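PDB 3LLC: putative hydrolase from Agrobacterium vitis, which probably works as an acyl-protein thioesterase that removes fatty acyl groups from acylated proteins, and as an acyl-glucuronide esterase. Local coordinates for residues A26-A31 against S48-T53; E57-A62 against A69-Y74. All blocks are in the same frame, centred on the assembly; numbering follows the deposited sequence.

In the fold
Contacts 1 and 2 lie side by side, their centres about 5 Å apart, in one part of the alpha/beta-hydrolase sheet, where strands 23-30 and 68-72 are antiparallel neighbours. Contact 2 is fully buried and packs helix 53-65 on strand 68-72. Contact 1 is only partly buried and settles the loop leading into that helix on strand 23-30. Their chemistry differs accordingly: 26-31 and 48-53 meet mainly through a selenomethionine packed against aliphatic side chains, whereas 57-62 and 69-74 add a water-bridged aspartate and arginine to their apolar packing. Among the bonds joining the contacts are the Arg30-Asp59 salt bridge and backbone bonds between the two neighbouring strands.

Contact 1 (A26-A31 against S48-T53); sequences AALVRA and SDMTGT
Leu28, on strand 23-30, faces Met50 in the loop ahead of helix 53-65, and their CA atoms, 8.5 Å apart, are the nearest pair between the two backbones. The strand is extended, while the loop folds into a type I turn from Asp49 to Gly52, closed by Gly52 N on Asp49 O. Met50, a selenomethionine, does the reaching. Its CG sits between the backbone N and the carbonyl carbon (chi1 67°), and from there the chain runs out extended toward the strand. It crosses the Leu28 side chain at about a right angle, with SE 3.8 Å from Leu28 CD1 and CE 3.9 Å from Leu28 CG. The same methyl, CE, also comes within 4.2 Å of Ala26 CB.

The turn that presents Met50 is itself braced. In the conformer described, one of two for Asp49, OD1 accepts from Thr51 N at 3.1 Å and from Thr51 OG1 at 2.6 Å, both approaching from the same face of the carboxylate plane, which fits an Asx turn. The Asp73 carboxylate, through OD1, accepts the Met50 N-H. The type I turn leads through the N-cap residue Gly52 into the helix of an alpha/beta-hydrolase beta-alpha-beta unit.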
loop_
_atom_site.group_PDB
_atom_site.type_symbol
_atom_site.label_atom_id
_atom_site.label_comp_id
_atom_site.label_asym_id
_atom_site.label_seq_id
_atom_site.Cartn_x
_atom_site.Cartn_y
_atom_site.Cartn_z
ATOM N N ALA A 26 11.119 -8.450 6.986
ATOM C CA ALA A 26 11.283 -7.846 8.301
ATOM C C ALA A 26 9.974 -7.102 8.682
ATOM O O ALA A 26 9.375 -6.380 7.859
ATOM C CB ALA A 26 12.493 -6.865 8.309
ATOM N N ALA A 27 9.546 -7.282 9.934
ATOM C CA ALA A 27 8.311 -6.666 10.458
ATOM C C ALA A 27 8.490 -6.159 11.892
ATOM O O ALA A 27 9.287 -6.690 12.678
ATOM C CB ALA A 27 7.094 -7.669 10.365
ATOM N N LEU A 28 7.763 -5.085 12.196
ATOM C CA LEU A 28 7.705 -4.451 13.512
ATOM C C LEU A 28 6.221 -4.451 13.933
ATOM O O LEU A 28 5.380 -3.880 13.222
ATOM C CB LEU A 28 8.229 -3.008 13.424
ATOM C CG LEU A 28 9.736 -2.830 13.133
ATOM C CD1 LEU A 28 10.064 -1.369 12.784
ATOM C CD2 LEU A 28 10.615 -3.354 14.321
ATOM N N VAL A 29 5.918 -5.060 15.075
ATOM C CA VAL A 29 4.531 -5.303 15.502
ATOM C C VAL A 29 4.277 -4.893 16.953
ATOM O O VAL A 29 5.114 -5.101 17.854
ATOM C CB VAL A 29 4.142 -6.793 15.359
ATOM C CG1 VAL A 29 4.761 -7.629 16.476
ATOM C CG2 VAL A 29 2.636 -6.950 15.384
ATOM N N ARG A 30 3.119 -4.275 17.168
ATOM C CA ARG A 30 2.646 -3.886 18.477
ATOM C C ARG A 30 1.307 -4.605 18.687
ATOM O O ARG A 30 0.385 -4.425 17.898
ATOM C CB ARG A 30 2.461 -2.365 18.485
ATOM C CG ARG A 30 2.079 -1.757 19.782
ATOM C CD ARG A 30 1.751 -0.280 19.608
ATOM N NE ARG A 30 2.900 0.523 19.193
ATOM C CZ ARG A 30 3.779 1.091 20.021
ATOM N NH1 ARG A 30 3.717 0.899 21.335
ATOM N NH2 ARG A 30 4.767 1.826 19.534
ATOM N N ALA A 31 1.206 -5.433 19.726
ATOM C CA ALA A 31 -0.063 -6.118 20.032
ATOM C C ALA A 31 -1.140 -5.123 20.505
ATOM O O ALA A 31 -0.833 -4.145 21.184
ATOM C CB ALA A 31 0.152 -7.222 21.101
ATOM N N SER A 48 9.491 2.990 -0.559
ATOM C CA SER A 48 9.416 3.507 0.818
ATOM C C SER A 48 10.078 2.530 1.803
ATOM O O SER A 48 10.443 1.389 1.451
ATOM C CB SER A 48 7.946 3.710 1.252
ATOM O OG SER A 48 7.273 2.447 1.309
ATOM N N ASP A 49 10.165 2.969 3.054
ATOM C CA ASP A 49 10.468 1.993 4.105
ATOM C C ASP A 49 9.666 2.266 5.348
ATOM O O ASP A 49 8.966 3.278 5.503
ATOM C CB ASP A 49 11.973 1.764 4.364
ATOM C CG ASP A 49 12.641 2.903 5.098
ATOM O OD1 ASP A 49 12.069 3.470 6.043
ATOM O OD2 ASP A 49 13.790 3.197 4.749
HETATM N N MSE A 50 9.645 1.255 6.205
HETATM C CA MSE A 50 8.682 1.259 7.327
HETATM C C MSE A 50 9.018 2.239 8.465
HETATM O O MSE A 50 8.229 2.377 9.421
HETATM C CB MSE A 50 8.463 -0.169 7.846
HETATM C CG MSE A 50 9.626 -0.758 8.492
HETATM SE SE MSE A 50 9.259 -2.576 9.239
HETATM C CE MSE A 50 11.029 -3.135 9.455
ATOM N N THR A 51 10.173 2.919 8.382
ATOM C CA THR A 51 10.551 3.958 9.340
ATOM C C THR A 51 10.126 5.387 8.864
ATOM O O THR A 51 10.442 6.374 9.509
ATOM C CB THR A 51 12.080 3.959 9.607
ATOM O OG1 THR A 51 12.768 4.348 8.410
ATOM C CG2 THR A 51 12.559 2.593 10.069
ATOM N N GLY A 52 9.419 5.483 7.746
ATOM C CA GLY A 52 8.907 6.758 7.230
ATOM C C GLY A 52 7.917 7.479 8.145
ATOM O O GLY A 52 7.274 6.862 9.016
ATOM N N THR A 53 7.788 8.792 7.954
ATOM C CA THR A 53 6.940 9.629 8.827
ATOM C C THR A 53 5.511 9.144 8.978
ATOM O O THR A 53 5.019 9.047 10.105
ATOM C CB THR A 53 6.883 11.080 8.299
ATOM O OG1 THR A 53 8.216 11.583 8.319
ATOM C CG2 THR A 53 5.995 11.967 9.179
#

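Contact 2 (E57-A62 against A69-Y74); sequences EMDDLA and AIRFDY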
loop_
_atom_site.group_PDB
_atom_site.type_symbol
_atom_site.label_atom_id
_atom_site.label_comp_id
_atom_site.label_asym_id
_atom_site.label_seq_id
_atom_site.Cartn_x
_atom_site.Cartn_y
_atom_site.Cartn_z
ATOM N N GLU A 57 3.628 7.604 12.367
ATOM C CA GLU A 57 2.434 8.271 12.883
ATOM C C GLU A 57 1.271 7.297 13.078
ATOM O O GLU A 57 0.550 7.395 14.094
ATOM C CB GLU A 57 2.013 9.459 12.002
ATOM C CG GLU A 57 2.982 10.665 12.150
ATOM C CD GLU A 57 2.873 11.438 13.449
ATOM O OE1 GLU A 57 1.884 11.310 14.217
ATOM O OE2 GLU A 57 3.783 12.248 13.708
HETATM N N MSE A 58 1.102 6.394 12.125
HETATM C CA MSE A 58 0.063 5.313 12.231
HETATM C C MSE A 58 0.337 4.496 13.495
HETATM O O MSE A 58 -0.546 4.308 14.302
HETATM C CB MSE A 58 0.067 4.378 11.023
HETATM C CG MSE A 58 -1.115 3.360 11.004
HETATM SE SE MSE A 58 -0.805 1.769 10.032
HETATM C CE MSE A 58 0.478 1.019 11.286
ATOM N N ASP A 59 1.565 4.018 13.659
ATOM C CA ASP A 59 1.962 3.295 14.874
ATOM C C ASP A 59 1.716 4.075 16.182
ATOM O O ASP A 59 1.224 3.494 17.170
ATOM C CB ASP A 59 3.421 2.878 14.797
ATOM C CG ASP A 59 3.898 2.189 16.084
ATOM O OD1 ASP A 59 3.592 0.991 16.274
ATOM O OD2 ASP A 59 4.556 2.850 16.911
ATOM N N ASP A 60 2.066 5.376 16.199
ATOM C CA ASP A 60 1.885 6.223 17.372
ATOM C C ASP A 60 0.394 6.374 17.736
ATOM O O ASP A 60 0.022 6.254 18.914
ATOM C CB ASP A 60 2.501 7.608 17.149
ATOM C CG ASP A 60 2.368 8.500 18.352
ATOM O OD1 ASP A 60 3.147 8.323 19.302
ATOM O OD2 ASP A 60 1.464 9.358 18.360
ATOM N N LEU A 61 -0.442 6.608 16.728
ATOM C CA LEU A 61 -1.896 6.695 16.941
ATOM C C LEU A 61 -2.441 5.375 17.542
ATOM O O LEU A 61 -3.150 5.376 18.560
ATOM C CB LEU A 61 -2.613 6.996 15.654
ATOM C CG LEU A 61 -4.146 7.032 15.841
ATOM C CD1 LEU A 61 -4.616 8.270 16.691
ATOM C CD2 LEU A 61 -4.804 6.960 14.516
ATOM N N ALA A 62 -2.076 4.258 16.916
ATOM C CA ALA A 62 -2.445 2.930 17.423
ATOM C C ALA A 62 -2.051 2.718 18.883
ATOM O O ALA A 62 -2.892 2.310 19.709
ATOM C CB ALA A 62 -1.871 1.817 16.506
ATOM N N ALA A 69 -0.740 -2.592 15.816
ATOM C CA ALA A 69 -0.078 -2.000 14.640
ATOM C C ALA A 69 0.932 -2.970 14.026
ATOM O O ALA A 69 1.724 -3.586 14.761
ATOM C CB ALA A 69 0.603 -0.694 15.025
ATOM N N ILE A 70 0.875 -3.131 12.700
ATOM C CA ILE A 70 1.844 -3.942 11.937
ATOM C C ILE A 70 2.489 -3.066 10.849
ATOM O O ILE A 70 1.791 -2.435 10.069
ATOM C CB ILE A 70 1.220 -5.179 11.284
ATOM C CG1 ILE A 70 0.705 -6.159 12.337
ATOM C CG2 ILE A 70 2.231 -5.893 10.352
ATOM C CD1 ILE A 70 -0.184 -7.265 11.792
ATOM N N ARG A 71 3.824 -3.055 10.810
ATOM C CA ARG A 71 4.560 -2.517 9.646
ATOM C C ARG A 71 5.526 -3.579 9.162
ATOM O O ARG A 71 5.977 -4.412 9.976
ATOM C CB ARG A 71 5.364 -1.284 10.046
ATOM C CG ARG A 71 4.513 -0.082 10.465
ATOM C CD ARG A 71 5.372 1.038 11.093
ATOM N NE ARG A 71 5.846 0.727 12.427
ATOM C CZ ARG A 71 7.029 1.063 12.930
ATOM N NH1 ARG A 71 7.948 1.694 12.202
ATOM N NH2 ARG A 71 7.320 0.722 14.167
ATOM N N PHE A 72 5.818 -3.574 7.856
ATOM C CA PHE A 72 6.819 -4.480 7.274
ATOM C C PHE A 72 7.470 -3.823 6.043
ATOM O O PHE A 72 6.917 -2.876 5.481
ATOM C CB PHE A 72 6.189 -5.815 6.896
ATOM C CG PHE A 72 5.231 -5.713 5.750
ATOM C CD1 PHE A 72 3.929 -5.251 5.957
ATOM C CD2 PHE A 72 5.626 -6.030 4.446
ATOM C CE1 PHE A 72 3.055 -5.105 4.902
ATOM C CE2 PHE A 72 4.734 -5.901 3.376
ATOM C CZ PHE A 72 3.441 -5.428 3.620
ATOM N N ASP A 73 8.662 -4.297 5.686
ATOM C CA ASP A 73 9.382 -3.824 4.476
ATOM C C ASP A 73 9.153 -4.808 3.332
ATOM O O ASP A 73 9.370 -6.018 3.472
ATOM C CB ASP A 73 10.877 -3.667 4.737
ATOM C CG ASP A 73 11.242 -2.318 5.448
ATOM O OD1 ASP A 73 10.584 -1.288 5.148
ATOM O OD2 ASP A 73 12.212 -2.314 6.252
ATOM N N TYR A 74 8.719 -4.286 2.196
ATOM C CA TYR A 74 8.638 -5.098 0.964
ATOM C C TYR A 74 10.005 -5.697 0.610
ATOM O O TYR A 74 11.047 -5.149 0.996
ATOM C CB TYR A 74 8.172 -4.256 -0.210
ATOM C CG TYR A 74 6.813 -3.586 -0.095
ATOM C CD1 TYR A 74 5.638 -4.341 -0.013
ATOM C CD2 TYR A 74 6.684 -2.205 -0.181
ATOM C CE1 TYR A 74 4.390 -3.711 0.047
ATOM C CE2 TYR A 74 5.429 -1.583 -0.127
ATOM C CZ TYR A 74 4.288 -2.353 -0.025
ATOM O OH TYR A 74 3.063 -1.735 0.042
HETATM O O HOH W 1 4.344 -0.873 14.316
#
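Ala62 and Ala69 meet methyl to methyl, CB to CB at 3.8 Å, where helix 53-65 comes down on strand 68-72. Next to them, Asp59 OD1 lies 3.7 Å from Ala69 CB, and the selenomethionine Met58 brings its CE methyl to 3.9 Å from Ile70 O. A bend at chi3 (70°) turns that methyl in over the strand, within 4.1 Å of Ala69 CB.

The helix and strand segments run nearly antiparallel, at 161°, with axes 8.5 Å apart, the geometry of the beta-alpha-beta crossover in which strand 39-43 leads through this helix into strand 68-72, part of the alpha/beta-hydrolase sheet. Met58 also touches Cys40 and Trp42 on that first strand.

The polar side is joined through water. Asp59 and Arg71 cross at about a right angle, their flat groups 46° apart; at 4.3 Å, Asp59 OD1 and Arg71 NH2 are too far apart for a direct salt bridge. One water fills in: it donates to Asp59 OD1 at 2.8 Å and accepts from Arg71 NE at 2.9 Å, in the guanidinium plane. Further out, Arg30 of strand 23-30 forms a salt bridge with Asp59 OD2, while Arg71 NH1 bonds to the carbonyl of Met50.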